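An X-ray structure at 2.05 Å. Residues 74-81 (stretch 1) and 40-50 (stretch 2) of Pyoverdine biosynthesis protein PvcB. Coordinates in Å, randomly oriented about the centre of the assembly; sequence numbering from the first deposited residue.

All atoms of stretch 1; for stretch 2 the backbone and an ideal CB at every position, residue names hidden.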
# COMPACT_ATOMS: atom_id res chain seq x y z
N ARG A 74 18.31 -11.87 3.51
CA ARG A 74 18.24 -10.92 2.40
C ARG A 74 16.80 -10.45 2.18
O ARG A 74 16.55 -9.25 1.96
CB ARG A 74 18.82 -11.52 1.11
CG ARG A 74 20.34 -11.77 1.16
CD ARG A 74 20.89 -12.18 -0.21
NE ARG A 74 20.32 -13.44 -0.68
CZ ARG A 74 20.85 -14.64 -0.44
NH1 ARG A 74 21.96 -14.74 0.27
NH2 ARG A 74 20.26 -15.73 -0.91
N TYR A 75 15.86 -11.38 2.24
CA TYR A 75 14.45 -11.02 2.12
C TYR A 75 14.06 -10.00 3.18
O TYR A 75 13.38 -9.02 2.87
CB TYR A 75 13.53 -12.24 2.23
CG TYR A 75 12.08 -11.84 2.34
CD1 TYR A 75 11.32 -11.59 1.20
CD2 TYR A 75 11.47 -11.70 3.59
CE1 TYR A 75 9.99 -11.22 1.31
CE2 TYR A 75 10.14 -11.33 3.69
CZ TYR A 75 9.41 -11.09 2.55
OH TYR A 75 8.08 -10.71 2.64
N CYS A 76 14.48 -10.24 4.42
CA CYS A 76 14.08 -9.36 5.51
C CYS A 76 14.70 -7.97 5.40
O CYS A 76 14.09 -6.99 5.81
CB CYS A 76 14.38 -9.97 6.88
SG CYS A 76 13.28 -11.33 7.30
N HIS A 77 15.91 -7.90 4.83
CA HIS A 77 16.55 -6.60 4.60
C HIS A 77 15.76 -5.79 3.55
O HIS A 77 15.76 -4.56 3.59
CB HIS A 77 18.01 -6.76 4.15
CG HIS A 77 18.96 -7.10 5.26
ND1 HIS A 77 19.13 -6.31 6.37
CD2 HIS A 77 19.80 -8.16 5.41
CE1 HIS A 77 20.03 -6.86 7.17
NE2 HIS A 77 20.45 -7.98 6.61
N ASP A 78 15.11 -6.48 2.61
CA ASP A 78 14.24 -5.79 1.66
C ASP A 78 12.92 -5.42 2.33
O ASP A 78 12.34 -4.37 2.06
CB ASP A 78 13.94 -6.66 0.43
CG ASP A 78 13.22 -5.88 -0.67
OD1 ASP A 78 13.77 -4.85 -1.12
OD2 ASP A 78 12.10 -6.28 -1.08
N PHE A 79 12.43 -6.31 3.19
CA PHE A 79 11.16 -6.12 3.89
C PHE A 79 11.11 -4.84 4.73
O PHE A 79 10.11 -4.10 4.74
CB PHE A 79 10.91 -7.35 4.77
CG PHE A 79 9.60 -7.31 5.51
CD1 PHE A 79 8.48 -7.93 4.99
CD2 PHE A 79 9.51 -6.65 6.72
CE1 PHE A 79 7.27 -7.89 5.69
CE2 PHE A 79 8.31 -6.61 7.43
CZ PHE A 79 7.19 -7.23 6.91
N GLY A 80 12.18 -4.59 5.48
CA GLY A 80 12.25 -3.40 6.32
C GLY A 80 13.64 -3.25 6.91
O GLY A 80 14.58 -3.84 6.40
N GLU A 81 13.78 -2.45 7.96
CA GLU A 81 15.08 -2.33 8.64
C GLU A 81 15.26 -3.44 9.67
O GLU A 81 14.62 -3.43 10.72
CB GLU A 81 15.20 -0.97 9.33
CG GLU A 81 16.59 -0.68 9.88
CD GLU A 81 16.63 0.53 10.83
OE1 GLU A 81 17.68 0.75 11.46
OE2 GLU A 81 15.60 1.24 10.95
N UNK A 40 6.91 -16.72 -1.11
CA UNK A 40 6.45 -15.61 -0.30
C UNK A 40 6.93 -14.26 -0.84
O UNK A 40 6.27 -13.24 -0.66
CB UNK A 40 6.92 -15.79 1.14
N UNK A 41 8.10 -14.26 -1.49
CA UNK A 41 8.72 -13.02 -1.95
C UNK A 41 8.00 -12.36 -3.10
O UNK A 41 8.22 -11.19 -3.40
CB UNK A 41 10.17 -13.29 -2.36
N UNK A 42 7.13 -13.11 -3.77
CA UNK A 42 6.33 -12.56 -4.86
C UNK A 42 5.31 -11.51 -4.39
O UNK A 42 4.90 -10.66 -5.17
CB UNK A 42 5.60 -13.70 -5.58
N UNK A 43 4.93 -11.55 -3.12
CA UNK A 43 4.01 -10.55 -2.57
C UNK A 43 4.80 -9.31 -2.16
O UNK A 43 5.95 -9.42 -1.75
CB UNK A 43 3.23 -11.11 -1.38
N UNK A 44 4.19 -8.11 -2.26
CA UNK A 44 4.94 -6.91 -1.87
C UNK A 44 5.01 -6.75 -0.36
O UNK A 44 3.98 -6.73 0.30
CB UNK A 44 4.30 -5.66 -2.49
N UNK A 45 6.22 -6.60 0.17
CA UNK A 45 6.44 -6.43 1.60
C UNK A 45 5.69 -5.23 2.19
O UNK A 45 5.23 -5.29 3.34
CB UNK A 45 7.94 -6.28 1.87
N UNK A 46 5.55 -4.15 1.41
CA UNK A 46 4.84 -2.97 1.92
C UNK A 46 3.38 -3.30 2.20
O UNK A 46 2.79 -2.84 3.18
CB UNK A 46 4.93 -1.81 0.93
N UNK A 47 2.78 -4.10 1.32
CA UNK A 47 1.41 -4.53 1.50
C UNK A 47 1.27 -5.45 2.72
O UNK A 47 0.35 -5.30 3.53
CB UNK A 47 0.91 -5.24 0.24
N UNK A 48 2.19 -6.41 2.86
CA UNK A 48 2.17 -7.32 4.00
C UNK A 48 2.28 -6.54 5.31
O UNK A 48 1.62 -6.86 6.28
CB UNK A 48 3.30 -8.34 3.89
N UNK A 49 3.14 -5.52 5.32
CA UNK A 49 3.34 -4.70 6.51
C UNK A 49 2.04 -3.98 6.92
O UNK A 49 1.72 -3.89 8.11
CB UNK A 49 4.45 -3.68 6.26
N UNK A 50 1.32 -3.46 5.93
CA UNK A 50 0.01 -2.87 6.17
C UNK A 50 -0.96 -3.86 6.81
O UNK A 50 -1.61 -3.53 7.80
CB UNK A 50 -0.57 -2.35 4.86

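Stretch 1 presents Tyr75 and Phe79, one helical turn apart, to stretch 2, together with the carbonyl at the end of its helix.

Position 40 lies in a 3-10 segment with its CA-to-CB bond toward stretch 1, but the ideal CB stays 5.4 Å from Tyr75 OH, so several side chains of modest size would suit it. The residue is Val40, whose side chain makes no close contact. A water donates to Val40 O (2.6 Å) and to the carbonyl O of position 43 (2.7 Å) and accepts from Tyr75 OH (2.6 Å), tying the phenol to this backbone.

At position 41 the backbone itself approaches the tyrosine ring. An ideal CB would lie 4.1 Å from Tyr75 CD1, close but tolerable, and phi/psi of -70/-17 is open to most residues, so a small one is favoured without being dictated. It is Gly41, whose CA packs obliquely on the ring, 3.9 Å from Tyr75 CE1.

Position 42 points away, leaving stretch 1 no say; it is Glu42. Position 43 points sideways with nothing of stretch 1 near its CB, which leaves the choice open to many side chains, polar or apolar; it is Leu43, whose carbonyl accepts from the water. Position 44, at the N-cap, also points away; its phi of -77° is compatible with proline, and it is Pro44.

Position 45 is the tightest. Its CA lies 5.3 Å from Phe79 CA, and the ideal CB points toward stretch 1, 3.6 Å from Phe79 CD1. A small side chain, alanine or perhaps serine, is the natural expectation. Ala45 places its CB 3.5 Å from Phe79 CD1, a compact apolar contact.

Positions 46 and 47 have no contact with stretch 1, and many residues would serve; they are Gln46 and Trp47.

Position 48 points toward stretch 1, with its CB 4.4 Å from Phe79 CE1. A medium or large apolar side chain would suit. Leu48 reaches Tyr75 OH with CD1 at 3.7 Å, while its CB meets the Phe79 ring obliquely.

Position 49 points toward stretch 1, its CB 4.5 Å from Phe79 CZ, and the carbonyl O of Phe79, at the end of the helix, lies farther on. A long apolar chain could cover the ring, but one ending in a donor could also reach that oxygen. Lys49 does both: CE lies over one face of the ring, 4.1 Å from Phe79 CE2, and NZ donates a hydrogen bond to Phe79 O at 2.8 Å.

Position 50 is out of reach, and most residues would fit as far as stretch 1 is concerned; it is Gly50.

Stretch 2, residues 40-50: VGELPAQWLKG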
# COMPACT_ATOMS: atom_id res chain seq x y z
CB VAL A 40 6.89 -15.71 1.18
CG1 VAL A 40 6.23 -16.91 1.87
CG2 VAL A 40 8.39 -15.78 1.27
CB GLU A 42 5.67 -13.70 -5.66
CG GLU A 42 6.71 -14.63 -6.30
CD GLU A 42 6.11 -15.81 -7.05
OE1 GLU A 42 5.28 -15.62 -7.96
OE2 GLU A 42 6.49 -16.95 -6.74
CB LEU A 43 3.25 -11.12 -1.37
CG LEU A 43 2.44 -12.40 -1.66
CD1 LEU A 43 1.76 -12.91 -0.39
CD2 LEU A 43 1.41 -12.11 -2.75
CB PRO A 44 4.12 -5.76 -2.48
CG PRO A 44 2.86 -6.36 -3.08
CD PRO A 44 2.81 -7.82 -2.69
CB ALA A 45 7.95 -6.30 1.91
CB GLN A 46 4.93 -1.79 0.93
CG GLN A 46 4.42 -0.45 1.48
CD GLN A 46 5.14 -0.02 2.75
OE1 GLN A 46 6.37 -0.12 2.86
NE2 GLN A 46 4.38 0.45 3.75
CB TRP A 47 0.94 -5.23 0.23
CG TRP A 47 -0.43 -5.81 0.29
CD1 TRP A 47 -1.61 -5.12 0.28
CD2 TRP A 47 -0.76 -7.20 0.31
NE1 TRP A 47 -2.66 -6.01 0.29
CE2 TRP A 47 -2.17 -7.28 0.33
CE3 TRP A 47 -0.01 -8.38 0.32
CZ2 TRP A 47 -2.84 -8.51 0.35
CZ3 TRP A 47 -0.69 -9.60 0.34
CH2 TRP A 47 -2.09 -9.65 0.36
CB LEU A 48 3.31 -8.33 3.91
CG LEU A 48 3.15 -9.40 2.84
CD1 LEU A 48 4.43 -10.26 2.75
CD2 LEU A 48 1.92 -10.25 3.16
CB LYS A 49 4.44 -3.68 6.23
CG LYS A 49 5.39 -3.43 7.37
CD LYS A 49 6.48 -2.42 6.99
CE LYS A 49 7.41 -2.94 5.89
NZ LYS A 49 8.54 -1.99 5.68
O HOH W 1 6.76 -10.87 0.39
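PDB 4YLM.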